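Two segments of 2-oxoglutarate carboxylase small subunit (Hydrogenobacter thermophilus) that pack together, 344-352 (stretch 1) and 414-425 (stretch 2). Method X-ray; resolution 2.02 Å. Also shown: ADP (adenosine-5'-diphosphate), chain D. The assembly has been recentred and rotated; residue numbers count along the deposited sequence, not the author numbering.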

# COMPACT_ATOMS: atom_id res chain seq x y z
N GLU A 344 0.13 -12.83 -0.31
CA GLU A 344 1.05 -12.42 0.72
C GLU A 344 2.26 -13.33 0.71
O GLU A 344 2.13 -14.56 0.71
CB GLU A 344 0.38 -12.45 2.12
CG GLU A 344 1.41 -12.38 3.30
CD GLU A 344 0.77 -12.30 4.69
OE1 GLU A 344 0.81 -13.26 5.50
OE2 GLU A 344 0.25 -11.22 5.00
N CYS A 345 3.43 -12.74 0.80
CA CYS A 345 4.67 -13.48 0.95
C CYS A 345 5.33 -13.06 2.25
O CYS A 345 5.42 -11.87 2.55
CB CYS A 345 5.60 -13.27 -0.24
SG CYS A 345 4.98 -13.87 -1.82
N ARG A 346 5.77 -14.05 3.03
CA ARG A 346 6.50 -13.80 4.26
C ARG A 346 7.95 -13.60 3.90
O ARG A 346 8.56 -14.49 3.29
CB ARG A 346 6.35 -14.95 5.24
CG ARG A 346 4.90 -15.26 5.49
CD ARG A 346 4.76 -15.95 6.80
NE ARG A 346 3.39 -16.39 7.04
CZ ARG A 346 3.03 -16.97 8.17
NH1 ARG A 346 3.96 -17.14 9.11
NH2 ARG A 346 1.79 -17.42 8.34
N ILE A 347 8.49 -12.45 4.27
CA ILE A 347 9.90 -12.13 4.08
C ILE A 347 10.57 -12.46 5.40
O ILE A 347 10.48 -11.68 6.36
CB ILE A 347 10.13 -10.65 3.74
CG1 ILE A 347 9.13 -10.16 2.71
CG2 ILE A 347 11.55 -10.46 3.31
CD1 ILE A 347 9.21 -10.81 1.49
N ASN A 348 11.24 -13.61 5.46
CA ASN A 348 11.88 -14.08 6.67
C ASN A 348 13.39 -13.94 6.55
O ASN A 348 13.96 -14.05 5.45
CB ASN A 348 11.55 -15.55 6.98
CG ASN A 348 10.07 -15.81 7.14
OD1 ASN A 348 9.34 -15.03 7.74
ND2 ASN A 348 9.62 -16.94 6.59
N ALA A 349 14.03 -13.70 7.68
CA ALA A 349 15.49 -13.70 7.76
C ALA A 349 15.90 -15.16 7.92
O ALA A 349 16.00 -15.67 9.04
CB ALA A 349 15.99 -12.85 8.92
N GLU A 350 15.99 -15.88 6.80
CA GLU A 350 16.44 -17.27 6.84
C GLU A 350 17.04 -17.63 5.49
O GLU A 350 16.78 -16.98 4.48
CB GLU A 350 15.30 -18.23 7.24
CG GLU A 350 14.06 -18.21 6.45
CD GLU A 350 12.84 -18.81 7.23
OE1 GLU A 350 12.78 -18.81 8.49
OE2 GLU A 350 11.92 -19.29 6.54
N ASP A 351 17.89 -18.68 5.48
CA ASP A 351 18.56 -19.06 4.24
C ASP A 351 17.89 -20.29 3.67
O ASP A 351 18.10 -21.40 4.17
CB ASP A 351 20.05 -19.31 4.49
CG ASP A 351 20.85 -19.50 3.18
OD1 ASP A 351 20.24 -19.72 2.11
OD2 ASP A 351 22.11 -19.46 3.23
N PRO A 352 17.07 -20.16 2.62
CA PRO A 352 16.43 -21.35 2.05
C PRO A 352 17.39 -22.39 1.53
O PRO A 352 17.04 -23.58 1.50
CB PRO A 352 15.58 -20.80 0.91
CG PRO A 352 15.37 -19.34 1.24
CD PRO A 352 16.65 -18.93 1.92
N ALA A 414 7.17 -6.55 -7.18
CA ALA A 414 7.41 -5.97 -5.87
C ALA A 414 8.61 -6.64 -5.21
O ALA A 414 9.54 -5.96 -4.75
CB ALA A 414 6.16 -6.11 -5.00
N LEU A 415 8.67 -7.97 -5.26
CA LEU A 415 9.76 -8.72 -4.64
C LEU A 415 11.12 -8.39 -5.27
O LEU A 415 12.15 -8.30 -4.59
CB LEU A 415 9.49 -10.21 -4.79
CG LEU A 415 8.43 -10.90 -3.95
CD1 LEU A 415 8.10 -12.27 -4.51
CD2 LEU A 415 8.91 -10.99 -2.50
N GLU A 416 11.14 -8.26 -6.59
CA GLU A 416 12.38 -7.94 -7.29
C GLU A 416 12.90 -6.56 -6.91
O GLU A 416 14.09 -6.29 -7.09
CB GLU A 416 12.13 -8.04 -8.78
CG GLU A 416 12.18 -9.47 -9.33
CD GLU A 416 11.58 -9.55 -10.73
OE1 GLU A 416 10.95 -8.57 -11.18
OE2 GLU A 416 11.67 -10.61 -11.37
N THR A 417 12.06 -5.69 -6.37
CA THR A 417 12.54 -4.37 -5.97
C THR A 417 12.72 -4.20 -4.46
O THR A 417 13.19 -3.15 -4.03
CB THR A 417 11.60 -3.29 -6.50
OG1 THR A 417 10.34 -3.33 -5.83
CG2 THR A 417 11.39 -3.45 -7.98
N TYR A 418 12.43 -5.23 -3.67
CA TYR A 418 12.58 -5.17 -2.23
C TYR A 418 14.04 -5.48 -1.89
O TYR A 418 14.46 -6.64 -1.93
CB TYR A 418 11.63 -6.16 -1.57
CG TYR A 418 11.19 -5.83 -0.14
CD1 TYR A 418 12.02 -5.16 0.75
CD2 TYR A 418 9.92 -6.19 0.30
CE1 TYR A 418 11.59 -4.86 2.04
CE2 TYR A 418 9.50 -5.95 1.59
CZ TYR A 418 10.33 -5.28 2.47
OH TYR A 418 9.86 -5.01 3.75
N GLU A 419 14.80 -4.45 -1.49
CA GLU A 419 16.22 -4.60 -1.20
C GLU A 419 16.42 -4.80 0.30
O GLU A 419 16.01 -3.94 1.09
CB GLU A 419 17.04 -3.39 -1.67
CG GLU A 419 18.58 -3.62 -1.42
CD GLU A 419 19.49 -2.60 -2.05
OE1 GLU A 419 20.70 -2.89 -2.23
OE2 GLU A 419 19.00 -1.50 -2.31
N ILE A 420 17.08 -5.91 0.68
CA ILE A 420 17.48 -6.20 2.07
C ILE A 420 18.87 -6.81 2.01
O ILE A 420 19.06 -7.85 1.37
CB ILE A 420 16.53 -7.18 2.80
CG1 ILE A 420 15.09 -6.67 2.74
CG2 ILE A 420 16.90 -7.36 4.29
CD1 ILE A 420 14.00 -7.51 3.38
N SER A 421 19.86 -6.14 2.60
CA SER A 421 21.17 -6.77 2.73
C SER A 421 21.53 -6.86 4.20
O SER A 421 21.00 -6.15 5.08
CB SER A 421 22.28 -6.01 1.96
OG SER A 421 22.62 -4.87 2.68
N GLY A 422 22.51 -7.68 4.48
CA GLY A 422 22.97 -7.86 5.82
C GLY A 422 22.64 -9.21 6.39
O GLY A 422 23.33 -9.68 7.23
N VAL A 423 21.56 -9.80 5.92
CA VAL A 423 21.13 -11.11 6.33
C VAL A 423 20.54 -11.81 5.13
O VAL A 423 20.10 -11.19 4.22
CB VAL A 423 20.07 -11.07 7.44
CG1 VAL A 423 20.66 -10.64 8.75
CG2 VAL A 423 18.93 -10.18 7.06
N LYS A 424 20.51 -13.11 5.15
CA LYS A 424 19.91 -13.85 4.09
C LYS A 424 18.40 -13.81 4.29
O LYS A 424 17.95 -13.76 5.39
CB LYS A 424 20.36 -15.29 4.15
CG LYS A 424 21.33 -15.70 3.10
CD LYS A 424 22.72 -15.21 3.38
CE LYS A 424 23.72 -15.92 2.48
NZ LYS A 424 24.31 -17.07 3.20
N THR A 425 17.63 -13.81 3.23
CA THR A 425 16.18 -13.80 3.36
C THR A 425 15.50 -14.78 2.40
O THR A 425 16.13 -15.28 1.53
CB THR A 425 15.56 -12.36 3.14
OG1 THR A 425 15.47 -12.07 1.77
CG2 THR A 425 16.23 -11.26 3.86
PB ADP D . -0.39 -18.24 11.59
O1B ADP D . -0.81 -16.91 12.21
O2B ADP D . -0.88 -18.68 10.24
O3B ADP D . -0.19 -19.36 12.57
PA ADP D . 2.45 -18.84 12.01
O1A ADP D . 3.88 -18.46 11.86
O2A ADP D . 1.98 -20.24 12.36
O3A ADP D . 1.39 -18.09 11.09
O5' ADP D . 2.18 -18.07 13.80
C5' ADP D . 3.14 -16.97 14.08
C4' ADP D . 3.76 -17.04 15.40
O4' ADP D . 3.01 -17.69 16.40
C3' ADP D . 5.12 -17.90 15.09
O3' ADP D . 6.10 -17.40 15.82
C2' ADP D . 4.55 -19.29 15.58
O2' ADP D . 5.52 -20.08 16.12
C1' ADP D . 3.75 -18.75 16.80
N9 ADP D . 2.60 -19.64 17.25
C8 ADP D . 1.55 -20.20 16.48
N7 ADP D . 0.70 -20.97 17.22
C5 ADP D . 1.19 -20.87 18.50
C6 ADP D . 0.75 -21.45 19.71
N6 ADP D . -0.37 -22.25 19.72
N1 ADP D . 1.42 -21.21 20.88
C2 ADP D . 2.54 -20.41 20.76
N3 ADP D . 3.09 -19.79 19.68
C4 ADP D . 2.37 -20.05 18.55

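This contact pairs an apolar cluster round Ile-347 with a close backbone approach to the terminal loop of stretch 2 and one salt bridge.

Alternate residues of the strand 344-348 face different ways. Cys-345 and Ile-347 point their CA-to-CB bonds toward stretch 2. Glu-344 and Arg-346 lie out of its reach.

Ile-347 is the hub of the apolar part and has the largest area covered by the other stretch. CD1 of Ile-347 lies 4.0 Å from CD2 of Leu-415. CG1 of Ile-347 is 4.4 Å from CE2 of Tyr-418, which it approaches obliquely to the ring. CG2 of Ile-347 is 3.8 Å from CD1 of Ile-420 and also comes within 4.4 Å of CB of Thr-425. One side chain thus touches Leu-415 in the helix, Tyr-418, Ile-420 in the short strand and Thr-425 at the end of the stretch.

Leu-415 has its CA-to-CB bond sideways, but the end of its side chain comes nearer to stretch 1. CD1 of Leu-415 is also 4.4 Å from SG of Cys-345. The backbones are well apart here: the CA atoms of Cys-345 and Leu-415 are 8.9 Å from each other. Side chains fill the space between them.

At the other end the chains close up. The CA atoms of Ala-349 and Thr-425 are only 4.5 Å apart. No backbone hydrogen bond joins the two stretches. Instead there are two CA-H...O contacts: CA of Thr-425 is 3.1 Å from O of Asn-348, and CA of Ala-349 is 3.4 Å from O of Lys-424. The N of Glu-350 is 3.2 Å from O of Lys-424, but the angle is too poor for a hydrogen bond. N of Glu-350 makes a weak hydrogen bond to O of Asn-348, at 3.0 Å, within its own stretch. The small side chain of Ala-349 adds an apolar touch, with CB of Ala-349 4.4 Å from CG2 of Val-423.

The salt bridge is made by the next pair in the register, Asp-351 and Lys-424, whose CA atoms are 5.4 Å apart. NZ of Lys-424 donates a hydrogen bond to OD2 of Asp-351 at 3.2 Å. The CA-to-CB bond of Asp-351 points sideways, but the carboxylate end comes nearer to the other stretch. Lys-424 is exposed and Asp-351 partly so. CD of Pro-352 is 3.7 Å from O of Thr-425.

The CA-to-CB bond of Thr-425 points away overall, although CB still touches stretch 1. Its side chain caps a backbone N just past the stretch, ahead of a helix.

The side chains of Asn-348 and Glu-350 also start away from stretch 2. They are joined by a weak hydrogen bond from ND2 of Asn-348 to OE2 of Glu-350, 3.3 Å long.

Arg-346 serves the nucleotide instead. NH1 of Arg-346 donates to O1A of ADP at 3.1 Å, and NH2 of Arg-346 donates to O3A of ADP at 2.9 Å. The O3A atom lies at the edge of the guanidinium, near its plane.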